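Local coordinates for protein putative antitoxin VapB45 (Mycobacterium tuberculosis, PDB 5AF3) that is possibly the antitoxin of a type II toxin-antitoxin system, countering its cognate toxin VapC45 and probably binding DNA through helix-turn-helix elements, at residues Leu20-Ala23 and Ser24-Leu27; Arg31-Leu34 and Ala35-Asp39; Leu70-Val73 and Gly74-Glu77; Pro178-Asp182 and Ala183-Leu187; Pro61-Thr64 and Gly65-Ala68. All coordinates share one frame; numbering follows the deposited sequence.

Contact 1 of 5, residues Leu20-Ala23 and Ser24-Leu27; sequences LAEA and SRYL
The Tyr26 ring lies alongside the aliphatic part of Glu22, one turn earlier on helix 20-27, the first helix of a putative helix-turn-helix domain. Both side chains run the same way along the helix surface. Tyr26 CE2 is 3.6 Å from Glu22 CB, and the hydroxyl end extends along the chain until Tyr26 OH meets Glu22 CG at 3.5 Å. The carboxylate plane is nearly parallel to the ring, 13° from it. Tyr26 has CG beside its own backbone N (chi1 -48°), which folds the ring back over the preceding turn, and Glu22 O sits over one ring face, offset toward the rim. That same oxygen accepts Tyr26 N at 3.0 Å in an almost straight bond.

Arg25 takes a different route. Its chain bends at chi3 (-125°) and doubles back, laying one face of the guanidinium over Glu22 CA. The guanidinium stands almost perpendicular to the Glu22 carboxylate; at 5.3 Å between Glu22 OE2 and Arg25 NH2 there is no salt bridge, though the opposite charges may still attract weakly. Arg25 N makes only weak bonds, to Ala21 O and Glu22 O.

On the inner side of the helix, Ala23 and Leu27 pack against Ile75 of helix 72-86, while Leu20 and Ala23 also meet Leu70. Ser24 OG is hydrogen-bonded to Val29 O, tying the helix to the turn that follows. Leu27 N closes the last bond of the segment on Ala23 O at 2.9 Å, and Leu27 CG rests 3.3 Å from that same Ala23 O.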
loop_
_atom_site.group_PDB
_atom_site.type_symbol
_atom_site.label_atom_id
_atom_site.label_comp_id
_atom_site.label_asym_id
_atom_site.label_seq_id
_atom_site.Cartn_x
_atom_site.Cartn_y
_atom_site.Cartn_z
ATOM N N LEU A 20 -11.226 -11.919 8.412
ATOM C CA LEU A 20 -9.928 -12.126 7.738
ATOM C C LEU A 20 -9.728 -11.141 6.597
ATOM O O LEU A 20 -8.609 -10.737 6.327
ATOM C CB LEU A 20 -9.702 -13.561 7.276
ATOM C CG LEU A 20 -9.761 -14.651 8.370
ATOM C CD1 LEU A 20 -9.616 -16.020 7.764
ATOM C CD2 LEU A 20 -8.740 -14.447 9.513
ATOM N N ALA A 21 -10.821 -10.774 5.938
ATOM C CA ALA A 21 -10.819 -9.735 4.903
ATOM C C ALA A 21 -10.240 -8.397 5.409
ATOM O O ALA A 21 -9.366 -7.787 4.758
ATOM C CB ALA A 21 -12.274 -9.544 4.362
ATOM N N GLU A 22 -10.733 -7.946 6.561
ATOM C CA GLU A 22 -10.265 -6.687 7.161
ATOM C C GLU A 22 -8.798 -6.797 7.530
ATOM O O GLU A 22 -8.007 -5.912 7.209
ATOM C CB GLU A 22 -11.076 -6.316 8.415
ATOM C CG GLU A 22 -12.499 -5.752 8.132
ATOM C CD GLU A 22 -13.498 -6.002 9.271
ATOM O OE1 GLU A 22 -13.080 -6.538 10.332
ATOM O OE2 GLU A 22 -14.710 -5.650 9.106
ATOM N N ALA A 23 -8.434 -7.908 8.188
ATOM C CA ALA A 23 -7.060 -8.076 8.667
ATOM C C ALA A 23 -6.088 -8.125 7.499
ATOM O O ALA A 23 -4.979 -7.602 7.569
ATOM C CB ALA A 23 -6.956 -9.320 9.552
ATOM N N SER A 24 -6.530 -8.724 6.393
ATOM C CA SER A 24 -5.687 -8.778 5.194
ATOM C C SER A 24 -5.356 -7.358 4.707
ATOM O O SER A 24 -4.233 -7.085 4.317
ATOM C CB SER A 24 -6.410 -9.596 4.104
ATOM O OG SER A 24 -5.871 -9.292 2.831
ATOM N N ARG A 25 -6.337 -6.457 4.760
ATOM C CA ARG A 25 -6.146 -5.079 4.277
ATOM C C ARG A 25 -5.247 -4.294 5.226
ATOM O O ARG A 25 -4.252 -3.689 4.808
ATOM C CB ARG A 25 -7.492 -4.367 4.137
ATOM C CG ARG A 25 -8.395 -4.968 3.108
ATOM C CD ARG A 25 -9.637 -4.129 2.967
ATOM N NE ARG A 25 -10.808 -4.977 3.180
ATOM C CZ ARG A 25 -11.751 -4.763 4.096
ATOM N NH1 ARG A 25 -11.695 -3.683 4.885
ATOM N NH2 ARG A 25 -12.766 -5.624 4.195
ATOM N N TYR A 26 -5.572 -4.366 6.519
ATOM C CA TYR A 26 -4.812 -3.611 7.518
ATOM C C TYR A 26 -3.346 -4.034 7.646
ATOM O O TYR A 26 -2.490 -3.190 7.833
ATOM C CB TYR A 26 -5.495 -3.658 8.887
ATOM C CG TYR A 26 -6.977 -3.370 8.916
ATOM C CD1 TYR A 26 -7.608 -2.538 7.951
ATOM C CD2 TYR A 26 -7.774 -3.931 9.909
ATOM C CE1 TYR A 26 -9.004 -2.289 8.009
ATOM C CE2 TYR A 26 -9.148 -3.678 9.959
ATOM C CZ TYR A 26 -9.739 -2.857 9.008
ATOM O OH TYR A 26 -11.103 -2.640 9.113
ATOM N N LEU A 27 -3.097 -5.353 7.594
ATOM C CA LEU A 27 -1.752 -5.942 7.706
ATOM C C LEU A 27 -0.997 -6.055 6.373
ATOM O O LEU A 27 0.229 -6.231 6.362
ATOM C CB LEU A 27 -1.835 -7.327 8.351
ATOM C CG LEU A 27 -2.489 -7.418 9.731
ATOM C CD1 LEU A 27 -2.138 -8.812 10.296
ATOM C CD2 LEU A 27 -2.099 -6.302 10.653
#

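Contact 2 of 5, residues Arg31-Leu34 and Ala35-Asp39; sequences RATL and ATWAD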
loop_
_atom_site.group_PDB
_atom_site.type_symbol
_atom_site.label_atom_id
_atom_site.label_comp_id
_atom_site.label_asym_id
_atom_site.label_seq_id
_atom_site.Cartn_x
_atom_site.Cartn_y
_atom_site.Cartn_z
ATOM N N ARG A 31 -5.404 -12.582 2.134
ATOM C CA ARG A 31 -6.408 -13.236 2.922
ATOM C C ARG A 31 -6.222 -14.773 3.028
ATOM O O ARG A 31 -6.515 -15.364 4.071
ATOM C CB ARG A 31 -7.806 -12.902 2.414
ATOM C CG ARG A 31 -8.893 -13.373 3.354
ATOM C CD ARG A 31 -10.085 -13.897 2.554
ATOM N NE ARG A 31 -10.868 -14.838 3.357
ATOM C CZ ARG A 31 -11.898 -14.500 4.124
ATOM N NH1 ARG A 31 -12.301 -13.229 4.185
ATOM N NH2 ARG A 31 -12.528 -15.434 4.824
ATOM N N ALA A 32 -5.767 -15.419 1.956
ATOM C CA ALA A 32 -5.636 -16.877 2.007
ATOM C C ALA A 32 -4.549 -17.270 3.005
ATOM O O ALA A 32 -4.651 -18.307 3.682
ATOM C CB ALA A 32 -5.351 -17.469 0.578
ATOM N N THR A 33 -3.515 -16.431 3.099
ATOM C CA THR A 33 -2.427 -16.652 4.038
ATOM C C THR A 33 -2.963 -16.595 5.470
ATOM O O THR A 33 -2.677 -17.460 6.298
ATOM C CB THR A 33 -1.286 -15.642 3.761
ATOM O OG1 THR A 33 -0.778 -15.896 2.443
ATOM C CG2 THR A 33 -0.154 -15.768 4.740
ATOM N N LEU A 34 -3.752 -15.563 5.760
ATOM C CA LEU A 34 -4.359 -15.416 7.072
ATOM C C LEU A 34 -5.264 -16.587 7.425
ATOM O O LEU A 34 -5.261 -17.049 8.570
ATOM C CB LEU A 34 -5.182 -14.114 7.137
ATOM C CG LEU A 34 -4.386 -12.818 7.238
ATOM C CD1 LEU A 34 -5.390 -11.698 7.337
ATOM C CD2 LEU A 34 -3.468 -12.784 8.469
ATOM N N ALA A 35 -6.006 -17.069 6.437
ATOM C CA ALA A 35 -6.892 -18.196 6.630
ATOM C C ALA A 35 -6.061 -19.397 7.064
ATOM O O ALA A 35 -6.438 -20.084 8.012
ATOM C CB ALA A 35 -7.667 -18.491 5.365
ATOM N N THR A 36 -4.930 -19.634 6.387
ATOM C CA THR A 36 -4.032 -20.754 6.752
ATOM C C THR A 36 -3.538 -20.590 8.188
ATOM O O THR A 36 -3.567 -21.556 8.970
ATOM C CB THR A 36 -2.827 -20.905 5.748
ATOM O OG1 THR A 36 -3.340 -21.129 4.427
ATOM C CG2 THR A 36 -1.929 -22.066 6.129
ATOM N N TRP A 37 -3.140 -19.362 8.553
ATOM C CA TRP A 37 -2.669 -19.089 9.905
ATOM C C TRP A 37 -3.733 -19.299 10.992
ATOM O O TRP A 37 -3.409 -19.736 12.068
ATOM C CB TRP A 37 -2.080 -17.695 10.022
ATOM C CG TRP A 37 -0.842 -17.457 9.132
ATOM C CD1 TRP A 37 -0.154 -18.400 8.413
ATOM C CD2 TRP A 37 -0.189 -16.210 8.890
ATOM N NE1 TRP A 37 0.890 -17.819 7.738
ATOM C CE2 TRP A 37 0.912 -16.476 8.028
ATOM C CE3 TRP A 37 -0.395 -14.895 9.350
ATOM C CZ2 TRP A 37 1.789 -15.465 7.585
ATOM C CZ3 TRP A 37 0.466 -13.890 8.907
ATOM C CH2 TRP A 37 1.548 -14.183 8.023
ATOM N N ALA A 38 -4.988 -18.953 10.695
ATOM C CA ALA A 38 -6.095 -19.028 11.660
ATOM C C ALA A 38 -6.698 -20.425 11.781
ATOM O O ALA A 38 -7.228 -20.794 12.837
ATOM C CB ALA A 38 -7.178 -18.005 11.293
ATOM N N ASP A 39 -6.635 -21.175 10.681
ATOM C CA ASP A 39 -7.112 -22.566 10.597
ATOM C C ASP A 39 -5.912 -23.490 10.396
ATOM O O ASP A 39 -5.824 -24.551 11.016
ATOM C CB ASP A 39 -8.073 -22.739 9.417
ATOM C CG ASP A 39 -9.203 -21.710 9.407
ATOM O OD1 ASP A 39 -9.633 -21.272 10.501
ATOM O OD2 ASP A 39 -9.669 -21.335 8.302
#
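Four successive i to i+4 backbone bonds join residues 31-34 to 35-38 in a regular helical turn, from Ala35 N on Arg31 O to Ala38 N on Leu34 O, the latter at 2.9 Å. Over this frame the Trp37 indole is laid flat against Thr33. The methyl Thr33 CG2 comes down on one face of the indole near its rim, 3.5 Å from Trp37 CZ2. It is turned there because CG2 lies opposite the backbone N while the hydroxyl stays beside it (chi1 -63°). Thr33 O, which accepts Trp37 N, faces the five-membered end of the same ring. Leu34 reaches the indole from another direction, with CD2 3.8 Å from Trp37 CE3.

This is helix 31-38, which follows helix 20-27 across a short turn, as the second helix of a helix-turn-helix does. Leu34 and Trp37 face inward, onto Ala78 and Leu81 of helix 72-86, and Leu34 also touches Ala23 of the preceding helix. Arg31 packs on Leu20, Ala21 and Ser24.

Outward, Thr36 grips the carbonyl of Ala32 twice. Thr36 N bonds to Ala32 O at 3.0 Å and Thr36 OG1 donates to the same Ala32 O at 3.2 Å, the two donors approaching from opposite faces of the carbonyl plane. Farther along, Asp39 N bonds to Ala35 O at 2.9 Å and the Asp39 carboxylate forms a salt bridge with Arg69.

Contact 3 of 5, residues Leu70-Val73 and Gly74-Glu77; sequences LPFV and GIAE
A chi1 of -66° sets Glu77 CG beside its own backbone N, and the extended chain beyond it then runs back along the preceding turn toward Val73. The two side chains meet at an angle, Val73 CG2 lying 4.0 Å from Glu77 OE2. The fit against the backbone is closer: Glu77 CG is 3.1 Å from Val73 O, the oxygen that also accepts Glu77 N at 2.9 Å.

Residues 72-77 open helix 72-86 in the putative helix-turn-helix domain, with Pro71 at the N-cap position. Pro71 O receives Ile75 N at 3.1 Å, and Phe72 O takes Ala76 N. Ile75 CG2 is tucked between its backbone N and carbonyl carbon; from there it nears Phe72 O at 3.4 Å and the Phe72 ring at CD1. Leu70 CD1 makes a looser approach to Ile75 CG1, at 4.5 Å.

Around this turn, Phe72 and Ile75 meet Tyr18 of strand 18-19, while Phe72 and Ala76 also face Ala172 and Ile175 of strand 172-176. The Glu77 carboxylate is buried, and is met by polar partners: OE1 is hydrogen-bonded with Thr58 OG1 and OE2 with His108 ND1. These bonds satisfy both oxygens, and may offset the cost of burying a charge so near Val73 O.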
loop_
_atom_site.group_PDB
_atom_site.type_symbol
_atom_site.label_atom_id
_atom_site.label_comp_id
_atom_site.label_asym_id
_atom_site.label_seq_id
_atom_site.Cartn_x
_atom_site.Cartn_y
_atom_site.Cartn_z
ATOM N N LEU A 70 -10.621 -12.750 14.427
ATOM C CA LEU A 70 -9.421 -12.459 15.214
ATOM C C LEU A 70 -9.696 -11.476 16.349
ATOM O O LEU A 70 -10.108 -10.337 16.121
ATOM C CB LEU A 70 -8.321 -11.909 14.311
ATOM C CG LEU A 70 -8.000 -12.717 13.051
ATOM C CD1 LEU A 70 -6.833 -12.010 12.301
ATOM C CD2 LEU A 70 -7.663 -14.148 13.429
ATOM N N PRO A 71 -9.407 -11.905 17.575
ATOM C CA PRO A 71 -9.379 -10.929 18.672
ATOM C C PRO A 71 -8.117 -10.071 18.476
ATOM O O PRO A 71 -7.273 -10.398 17.591
ATOM C CB PRO A 71 -9.335 -11.814 19.932
ATOM C CG PRO A 71 -8.650 -13.105 19.474
ATOM C CD PRO A 71 -9.026 -13.274 17.993
ATOM N N PHE A 72 -7.960 -9.000 19.245
ATOM C CA PHE A 72 -6.836 -8.100 19.035
ATOM C C PHE A 72 -5.458 -8.776 19.172
ATOM O O PHE A 72 -4.517 -8.498 18.390
ATOM C CB PHE A 72 -6.883 -6.852 19.932
ATOM C CG PHE A 72 -5.810 -5.884 19.621
ATOM C CD1 PHE A 72 -5.941 -5.003 18.534
ATOM C CD2 PHE A 72 -4.617 -5.892 20.337
ATOM C CE1 PHE A 72 -4.894 -4.118 18.241
ATOM C CE2 PHE A 72 -3.578 -5.011 20.037
ATOM C CZ PHE A 72 -3.724 -4.121 18.983
ATOM N N VAL A 73 -5.326 -9.641 20.175
ATOM C CA VAL A 73 -4.072 -10.408 20.311
ATOM C C VAL A 73 -3.748 -11.209 19.027
ATOM O O VAL A 73 -2.540 -11.328 18.665
ATOM C CB VAL A 73 -4.046 -11.334 21.587
ATOM C CG1 VAL A 73 -5.011 -12.470 21.447
ATOM C CG2 VAL A 73 -2.591 -11.816 21.878
ATOM N N GLY A 74 -4.774 -11.765 18.375
ATOM C CA GLY A 74 -4.617 -12.525 17.129
ATOM C C GLY A 74 -4.141 -11.668 15.951
ATOM O O GLY A 74 -3.335 -12.114 15.114
ATOM N N ILE A 75 -4.677 -10.455 15.814
ATOM C CA ILE A 75 -4.168 -9.580 14.749
ATOM C C ILE A 75 -2.714 -9.147 15.020
ATOM O O ILE A 75 -1.922 -8.940 14.083
ATOM C CB ILE A 75 -5.099 -8.361 14.418
ATOM C CG1 ILE A 75 -4.919 -8.009 12.924
ATOM C CG2 ILE A 75 -4.804 -7.161 15.295
ATOM C CD1 ILE A 75 -5.896 -6.962 12.421
ATOM N N ALA A 76 -2.350 -9.056 16.302
ATOM C CA ALA A 76 -1.003 -8.650 16.699
ATOM C C ALA A 76 -0.053 -9.797 16.316
ATOM O O ALA A 76 1.013 -9.555 15.740
ATOM C CB ALA A 76 -0.957 -8.388 18.251
ATOM N N GLU A 77 -0.462 -11.032 16.616
ATOM C CA GLU A 77 0.307 -12.234 16.224
ATOM C C GLU A 77 0.419 -12.314 14.677
ATOM O O GLU A 77 1.497 -12.558 14.122
ATOM C CB GLU A 77 -0.375 -13.474 16.807
ATOM C CG GLU A 77 -0.300 -13.472 18.360
ATOM C CD GLU A 77 -1.161 -14.528 19.025
ATOM O OE1 GLU A 77 -2.178 -14.940 18.418
ATOM O OE2 GLU A 77 -0.762 -14.954 20.158
#

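Contact 4 of 5, residues Pro178-Asp182 and Ala183-Leu187; sequences PQYGD and ANVVL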
loop_
_atom_site.group_PDB
_atom_site.type_symbol
_atom_site.label_atom_id
_atom_site.label_comp_id
_atom_site.label_asym_id
_atom_site.label_seq_id
_atom_site.Cartn_x
_atom_site.Cartn_y
_atom_site.Cartn_z
ATOM N N PRO A 178 2.831 1.183 9.542
ATOM C CA PRO A 178 3.822 2.107 8.959
ATOM C C PRO A 178 3.531 2.447 7.496
ATOM O O PRO A 178 4.090 3.415 6.987
ATOM C CB PRO A 178 5.162 1.360 9.109
ATOM C CG PRO A 178 4.783 -0.082 9.156
ATOM C CD PRO A 178 3.417 -0.139 9.841
ATOM N N GLN A 179 2.629 1.701 6.884
ATOM C CA GLN A 179 2.225 1.974 5.487
ATOM C C GLN A 179 1.467 3.300 5.386
ATOM O O GLN A 179 1.393 3.879 4.296
ATOM C CB GLN A 179 1.412 0.851 4.855
ATOM C CG GLN A 179 -0.022 0.625 5.390
ATOM C CD GLN A 179 -0.102 -0.459 6.468
ATOM O OE1 GLN A 179 -1.081 -1.224 6.509
ATOM N NE2 GLN A 179 0.912 -0.536 7.323
ATOM N N TYR A 180 0.945 3.790 6.524
ATOM C CA TYR A 180 0.263 5.099 6.554
ATOM C C TYR A 180 1.212 6.260 6.869
ATOM O O TYR A 180 0.793 7.416 6.915
ATOM C CB TYR A 180 -0.889 5.099 7.553
ATOM C CG TYR A 180 -2.048 4.235 7.219
ATOM C CD1 TYR A 180 -2.069 2.889 7.616
ATOM C CD2 TYR A 180 -3.155 4.741 6.515
ATOM C CE1 TYR A 180 -3.139 2.097 7.348
ATOM C CE2 TYR A 180 -4.240 3.953 6.250
ATOM C CZ TYR A 180 -4.232 2.628 6.663
ATOM O OH TYR A 180 -5.301 1.810 6.411
ATOM N N GLY A 181 2.476 5.954 7.121
ATOM C CA GLY A 181 3.498 6.962 7.253
ATOM C C GLY A 181 3.233 7.901 8.425
ATOM O O GLY A 181 2.774 7.473 9.482
ATOM N N ASP A 182 3.508 9.184 8.210
ATOM C CA ASP A 182 3.333 10.187 9.250
ATOM C C ASP A 182 1.873 10.483 9.646
ATOM O O ASP A 182 1.655 11.262 10.581
ATOM C CB ASP A 182 4.093 11.479 8.895
ATOM C CG ASP A 182 5.617 11.286 8.915
ATOM O OD1 ASP A 182 6.156 10.573 9.808
ATOM O OD2 ASP A 182 6.270 11.862 8.027
ATOM N N ALA A 183 0.890 9.832 9.016
ATOM C CA ALA A 183 -0.494 9.881 9.546
ATOM C C ALA A 183 -0.593 9.200 10.910
ATOM O O ALA A 183 -1.593 9.371 11.621
ATOM C CB ALA A 183 -1.519 9.246 8.576
ATOM N N ASN A 184 0.426 8.394 11.257
ATOM C CA ASN A 184 0.383 7.583 12.494
ATOM C C ASN A 184 -0.946 6.893 12.739
ATOM O O ASN A 184 -1.622 7.136 13.728
ATOM C CB ASN A 184 0.837 8.424 13.699
ATOM C CG ASN A 184 2.205 8.994 13.485
ATOM O OD1 ASN A 184 3.107 8.283 13.057
ATOM N ND2 ASN A 184 2.378 10.278 13.757
ATOM N N VAL A 185 -1.308 6.021 11.805
ATOM C CA VAL A 185 -2.527 5.257 11.879
ATOM C C VAL A 185 -2.234 4.004 12.680
ATOM O O VAL A 185 -1.204 3.323 12.456
ATOM C CB VAL A 185 -3.068 4.938 10.474
ATOM C CG1 VAL A 185 -4.140 3.864 10.509
ATOM C CG2 VAL A 185 -3.571 6.280 9.831
ATOM N N VAL A 186 -3.153 3.713 13.594
ATOM C CA VAL A 186 -3.035 2.565 14.495
ATOM C C VAL A 186 -4.232 1.651 14.509
ATOM O O VAL A 186 -5.369 2.042 14.170
ATOM C CB VAL A 186 -2.713 3.033 15.954
ATOM C CG1 VAL A 186 -1.419 3.757 16.002
ATOM C CG2 VAL A 186 -3.854 3.948 16.524
ATOM N N LEU A 187 -3.987 0.401 14.908
ATOM C CA LEU A 187 -5.022 -0.495 15.353
ATOM C C LEU A 187 -5.012 -0.440 16.900
ATOM O O LEU A 187 -3.973 -0.640 17.524
ATOM C CB LEU A 187 -4.748 -1.915 14.890
ATOM C CG LEU A 187 -4.610 -2.088 13.376
ATOM C CD1 LEU A 187 -4.311 -3.567 13.087
ATOM C CD2 LEU A 187 -5.901 -1.613 12.686
HETATM O O HOH W 1 1.129 5.218 10.372
HETATM O O HOH W 2 5.349 9.188 12.412
#
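The connection between antiparallel strands 172-176 and 185-187 is closed by Tyr180 folding back on Val185, the first residue of the second strand. Val185 CB is 3.5 Å from Tyr180 CG, and its two methyls spread across the ring. CG1 sits almost directly over the centre of one face, 3.7 Å from the Tyr180 ring centroid and 13° off the normal, in a CH-pi contact, while CG2 covers the side near Tyr180 CD2. Val185 has CG1 opposite its backbone N (chi1 166°), which swings that methyl out over the phenol ring.

Between these residues the chain makes tight 3-10 turns. Ala183 N bonds to Tyr180 O at 3.2 Å, and Asn184 N bonds to Gly181 O at 3.1 Å. Gly181 has positive phi, and Asn184 takes a left-handed backbone conformation before the chain straightens into the strand. A water spans the turn, donating to Gly181 O and accepting from Val185 N, each at 2.9 Å.

Strand 185-187 is an inner strand of a four-stranded antiparallel sheet, paired with 172-176 and 197-198. Ala183 and Val185 pack on Phe198 of strand 197-198, and the Asn184 side-chain oxygen is hydrogen-bonded to Arg176 NE. At the start of the turn, Pro178 touches Asp237 of the second subunit.

Contact 5 of 5, residues Pro61-Thr64 and Gly65-Ala68; sequences PHPT and GSHA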
loop_
_atom_site.group_PDB
_atom_site.type_symbol
_atom_site.label_atom_id
_atom_site.label_comp_id
_atom_site.label_asym_id
_atom_site.label_seq_id
_atom_site.Cartn_x
_atom_site.Cartn_y
_atom_site.Cartn_z
ATOM N N PRO A 61 -14.256 -18.896 16.708
ATOM C CA PRO A 61 -15.312 -19.239 15.745
ATOM C C PRO A 61 -16.157 -17.987 15.448
ATOM O O PRO A 61 -16.382 -17.188 16.355
ATOM C CB PRO A 61 -16.120 -20.310 16.487
ATOM C CG PRO A 61 -15.153 -20.883 17.476
ATOM C CD PRO A 61 -14.417 -19.658 17.956
ATOM N N HIS A 62 -16.559 -17.795 14.187
ATOM C CA HIS A 62 -17.256 -16.570 13.801
ATOM C C HIS A 62 -18.614 -16.486 14.525
ATOM O O HIS A 62 -19.287 -17.509 14.676
ATOM C CB HIS A 62 -17.384 -16.423 12.272
ATOM C CG HIS A 62 -18.498 -17.221 11.657
ATOM N ND1 HIS A 62 -19.826 -16.861 11.770
ATOM C CD2 HIS A 62 -18.480 -18.336 10.887
ATOM C CE1 HIS A 62 -20.578 -17.735 11.122
ATOM N NE2 HIS A 62 -19.786 -18.639 10.573
ATOM N N PRO A 63 -18.988 -15.288 15.010
ATOM C CA PRO A 63 -20.307 -15.124 15.632
ATOM C C PRO A 63 -21.439 -15.397 14.627
ATOM O O PRO A 63 -21.208 -15.430 13.402
ATOM C CB PRO A 63 -20.309 -13.645 16.073
ATOM C CG PRO A 63 -18.831 -13.299 16.221
ATOM C CD PRO A 63 -18.231 -14.020 15.034
ATOM N N THR A 64 -22.638 -15.636 15.152
ATOM C CA THR A 64 -23.827 -15.857 14.324
ATOM C C THR A 64 -24.011 -14.621 13.461
ATOM O O THR A 64 -23.923 -13.501 13.964
ATOM C CB THR A 64 -25.068 -16.124 15.207
ATOM O OG1 THR A 64 -24.780 -17.225 16.082
ATOM C CG2 THR A 64 -26.283 -16.494 14.351
ATOM N N GLY A 65 -24.193 -14.837 12.162
ATOM C CA GLY A 65 -24.300 -13.740 11.187
ATOM C C GLY A 65 -23.150 -12.739 11.105
ATOM O O GLY A 65 -23.376 -11.546 10.876
ATOM N N SER A 66 -21.912 -13.213 11.289
ATOM C CA SER A 66 -20.720 -12.366 11.195
ATOM C C SER A 66 -19.537 -13.224 10.776
ATOM O O SER A 66 -19.521 -14.422 11.061
ATOM C CB SER A 66 -20.425 -11.697 12.545
ATOM O OG SER A 66 -19.027 -11.488 12.761
ATOM N N HIS A 67 -18.560 -12.618 10.108
ATOM C CA HIS A 67 -17.307 -13.319 9.775
ATOM C C HIS A 67 -16.136 -12.857 10.609
ATOM O O HIS A 67 -14.984 -13.073 10.206
ATOM C CB HIS A 67 -16.927 -13.149 8.296
ATOM C CG HIS A 67 -17.978 -13.610 7.346
ATOM N ND1 HIS A 67 -18.242 -14.943 7.114
ATOM C CD2 HIS A 67 -18.842 -12.911 6.574
ATOM C CE1 HIS A 67 -19.227 -15.043 6.237
ATOM N NE2 HIS A 67 -19.605 -13.824 5.893
ATOM N N ALA A 68 -16.400 -12.196 11.735
ATOM C CA ALA A 68 -15.313 -11.810 12.649
ATOM C C ALA A 68 -14.609 -13.070 13.203
ATOM O O ALA A 68 -15.273 -14.070 13.513
ATOM C CB ALA A 68 -15.829 -10.891 13.771
#
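His62 folds over the type II beta turn from Pro63 to Ser66, while the tip at Thr64 and Gly65 is exposed. The tight part converges on Pro63 O. His62 ND1 donates to Pro63 O at 2.6 Å, nearly in the plane of its ring, and Ser66 N bonds to the same Pro63 O at 3.1 Å from the opposite face of the carbonyl. His62 ND1 also lies 2.6 Å from Ser66 O, at an angle too poor for a hydrogen bond. His62 reaches this spot with CG wedged between its backbone N and carbonyl carbon (chi1 80°).

At the base of the loop, His62 CA makes a CA-H...O contact of 3.2 Å with Ala68 O, a buried oxygen with no hydrogen-bonding partner. Ser66 OG accepts Ala68 N at 2.9 Å, an ST turn, and lies against Pro63 CD.

The outer side is looser. The CA-CB bond of Thr64 points away, Gly65 passes the tip with positive phi, and the His62 and His67 rings keep an oblique relation, centroids 5.9 Å apart. These exposed residues touch a crystal neighbour. In sequence the loop follows helix 31-38 and leads into strand 68-70, with Pro63 and Ala68 packing on Pro16, just ahead of strand 18-19.

Contacts 1, 2, 3 and 5 all belong to the putative helix-turn-helix domain. Contacts 1 and 2 occupy consecutive helices, centres 11 Å apart, and meet where Leu34 CD1 lies 3.3 Å from Ser24 N. Contact 3, also about 11 Å from contact 1, touches it through Leu70 CD1 and Ala23 CB, 3.8 Å apart. Contact 5 leads directly into contact 3 along the chain but projects outward, its centre about 16 Å away. Contact 4 lies farther off, about 24 Å from contact 2 between centres, yet Leu187 links it to the helices: its CD1 is 3.8 Å from Ile75 CD1, joining the four-stranded sheet to contact 3.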